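Local atomic coordinates of split-Soret cytochrome c (Desulfovibrio desulfuricans, PDB entry 1H21), a protein that carries two heme c groups and probably a [2Fe-2S] cluster per subunit, sharing its hemes across a homodimer, and may serve electron transfer in sulfate respiration. Residues Val32-Tyr37 and Arg167-Gly172. Residues are numbered along the deposited sequence; the frame is centred on the assembly and turned at random.
Sequences VAYDGY and RSERCG. Unlike the reference sequence in segment 167-172: Cys171 (reference Ala).
Tyr37 lies with one ring face on the backbone of Gly172, and Tyr34 reaches Glu169: two tyrosines one turn apart carry this buried helix-helix contact. Segments 32-37 and 167-172, on helices 26-38 and 165-192, run roughly antiparallel, their N-to-C directions 140° apart, and their axes come within 10.0 Å, a distance spanned by the two tyrosine side chains.

The apolar part is a CH-pi contact. Gly172 CA sits 3.5 Å from the centroid of the Tyr37 ring, 11° off its normal, while Cys171 C lies over the same face toward the rim. Lacking a side chain, Gly172 lets the ring settle directly on the main chain. CG of Tyr37 is anti to the backbone N, and the ring runs on until its OH stands 3.0 Å from Ser168 O.

Cys171, inferred to be a ligand of the iron-sulfur cluster, brings CB to 4.1 Å from Tyr37 OH, and the Tyr37 side chain is about 5 Å from that of Cys44, another inferred ligand. The packing thus joins two helices beside the probable cluster site.

The polar part gathers at the other tyrosine. Glu169 OE2 is gripped twice, by Tyr34 and by a salt bridge to Arg173 NE, while OE1 accepts from Val133 N and Tyr34 OH in turn bonds to Gln131 N. The bend at chi2 of Glu169 helps bring its carboxylate back to the tyrosine, whose ring plane is 44° from it; Tyr34 OH donates to the syn lone pair of Glu169 OE2 at 2.8 Å.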
loop_
_atom_site.group_PDB
_atom_site.type_symbol
_atom_site.label_atom_id
_atom_site.label_comp_id
_atom_site.label_asym_id
_atom_site.label_seq_id
_atom_site.Cartn_x
_atom_site.Cartn_y
_atom_site.Cartn_z
ATOM N N VAL A 32 -21.545 -4.517 -3.148
ATOM C CA VAL A 32 -21.268 -3.084 -3.287
ATOM C C VAL A 32 -19.797 -2.829 -3.691
ATOM O O VAL A 32 -19.514 -1.915 -4.474
ATOM C CB VAL A 32 -21.621 -2.331 -1.977
ATOM C CG1 VAL A 32 -21.387 -0.834 -2.140
ATOM C CG2 VAL A 32 -23.063 -2.605 -1.608
ATOM N N ALA A 33 -18.880 -3.646 -3.160
ATOM C CA ALA A 33 -17.448 -3.547 -3.473
ATOM C C ALA A 33 -17.262 -3.768 -4.957
ATOM O O ALA A 33 -16.579 -2.983 -5.615
ATOM C CB ALA A 33 -16.628 -4.578 -2.680
ATOM N N TYR A 34 -17.891 -4.823 -5.480
ATOM C CA TYR A 34 -17.812 -5.140 -6.907
ATOM C C TYR A 34 -18.356 -3.967 -7.738
ATOM O O TYR A 34 -17.762 -3.578 -8.753
ATOM C CB TYR A 34 -18.586 -6.427 -7.206
ATOM C CG TYR A 34 -18.674 -6.792 -8.682
ATOM C CD1 TYR A 34 -17.745 -7.644 -9.273
ATOM C CD2 TYR A 34 -19.676 -6.259 -9.495
ATOM C CE1 TYR A 34 -17.809 -7.951 -10.634
ATOM C CE2 TYR A 34 -19.742 -6.553 -10.843
ATOM C CZ TYR A 34 -18.805 -7.396 -11.408
ATOM O OH TYR A 34 -18.854 -7.643 -12.758
ATOM N N ASP A 35 -19.467 -3.386 -7.294
ATOM C CA ASP A 35 -20.072 -2.250 -8.001
ATOM C C ASP A 35 -19.184 -1.015 -7.881
ATOM O O ASP A 35 -18.936 -0.293 -8.856
ATOM C CB ASP A 35 -21.470 -1.937 -7.432
ATOM C CG ASP A 35 -22.495 -3.033 -7.736
ATOM O OD1 ASP A 35 -22.211 -3.939 -8.560
ATOM O OD2 ASP A 35 -23.602 -2.988 -7.146
ATOM N N GLY A 36 -18.682 -0.802 -6.674
ATOM C CA GLY A 36 -17.825 0.333 -6.411
ATOM C C GLY A 36 -16.598 0.323 -7.291
ATOM O O GLY A 36 -16.182 1.379 -7.773
ATOM N N TYR A 37 -16.073 -0.880 -7.554
ATOM C CA TYR A 37 -14.878 -1.075 -8.372
ATOM C C TYR A 37 -15.002 -0.417 -9.751
ATOM O O TYR A 37 -14.053 0.237 -10.237
ATOM C CB TYR A 37 -14.566 -2.584 -8.497
ATOM C CG TYR A 37 -13.525 -2.948 -9.559
ATOM C CD1 TYR A 37 -12.154 -2.956 -9.265
ATOM C CD2 TYR A 37 -13.910 -3.213 -10.884
ATOM C CE1 TYR A 37 -11.193 -3.203 -10.273
ATOM C CE2 TYR A 37 -12.970 -3.456 -11.882
ATOM C CZ TYR A 37 -11.619 -3.447 -11.577
ATOM O OH TYR A 37 -10.706 -3.649 -12.588
ATOM N N ARG A 167 -9.111 -9.755 -17.087
ATOM C CA ARG A 167 -8.358 -9.480 -15.879
ATOM C C ARG A 167 -8.923 -8.295 -15.105
ATOM O O ARG A 167 -8.791 -8.229 -13.877
ATOM C CB ARG A 167 -6.838 -9.425 -16.128
ATOM C CG ARG A 167 -6.266 -8.092 -16.452
ATOM C CD ARG A 167 -5.789 -7.328 -15.220
ATOM N NE ARG A 167 -6.097 -5.913 -15.417
ATOM C CZ ARG A 167 -6.545 -5.094 -14.472
ATOM N NH1 ARG A 167 -6.716 -5.532 -13.224
ATOM N NH2 ARG A 167 -6.960 -3.884 -14.807
ATOM N N SER A 168 -9.581 -7.374 -15.802
ATOM C CA SER A 168 -10.195 -6.256 -15.111
ATOM C C SER A 168 -11.492 -6.781 -14.464
ATOM O O SER A 168 -11.939 -6.262 -13.448
ATOM C CB SER A 168 -10.473 -5.098 -16.061
ATOM O OG SER A 168 -11.574 -5.364 -16.901
ATOM N N GLU A 169 -12.089 -7.815 -15.062
ATOM C CA GLU A 169 -13.288 -8.429 -14.501
ATOM C C GLU A 169 -12.802 -9.171 -13.261
ATOM O O GLU A 169 -13.393 -9.072 -12.191
ATOM C CB GLU A 169 -13.909 -9.415 -15.497
ATOM C CG GLU A 169 -15.141 -10.171 -14.978
ATOM C CD GLU A 169 -16.343 -9.275 -14.675
ATOM O OE1 GLU A 169 -16.631 -8.348 -15.451
ATOM O OE2 GLU A 169 -17.029 -9.531 -13.660
ATOM N N ARG A 170 -11.686 -9.876 -13.401
ATOM C CA ARG A 170 -11.089 -10.622 -12.297
ATOM C C ARG A 170 -10.788 -9.725 -11.100
ATOM O O ARG A 170 -11.162 -10.060 -9.974
ATOM C CB ARG A 170 -9.784 -11.298 -12.733
ATOM C CG ARG A 170 -9.025 -11.984 -11.594
ATOM C CD ARG A 170 -7.545 -12.013 -11.896
ATOM N NE ARG A 170 -6.723 -12.620 -10.850
ATOM C CZ ARG A 170 -5.841 -11.942 -10.117
ATOM N NH1 ARG A 170 -5.676 -10.630 -10.303
ATOM N NH2 ARG A 170 -5.089 -12.582 -9.226
ATOM N N CYS A 171 -10.103 -8.603 -11.326
ATOM C CA CYS A 171 -9.772 -7.727 -10.209
ATOM C C CYS A 171 -11.032 -7.169 -9.561
ATOM O O CYS A 171 -11.097 -7.039 -8.334
ATOM C CB CYS A 171 -8.726 -6.650 -10.584
ATOM S SG CYS A 171 -6.961 -7.294 -10.647
ATOM N N GLY A 172 -12.079 -7.010 -10.366
ATOM C CA GLY A 172 -13.348 -6.506 -9.860
ATOM C C GLY A 172 -13.986 -7.496 -8.902
ATOM O O GLY A 172 -14.547 -7.104 -7.873
#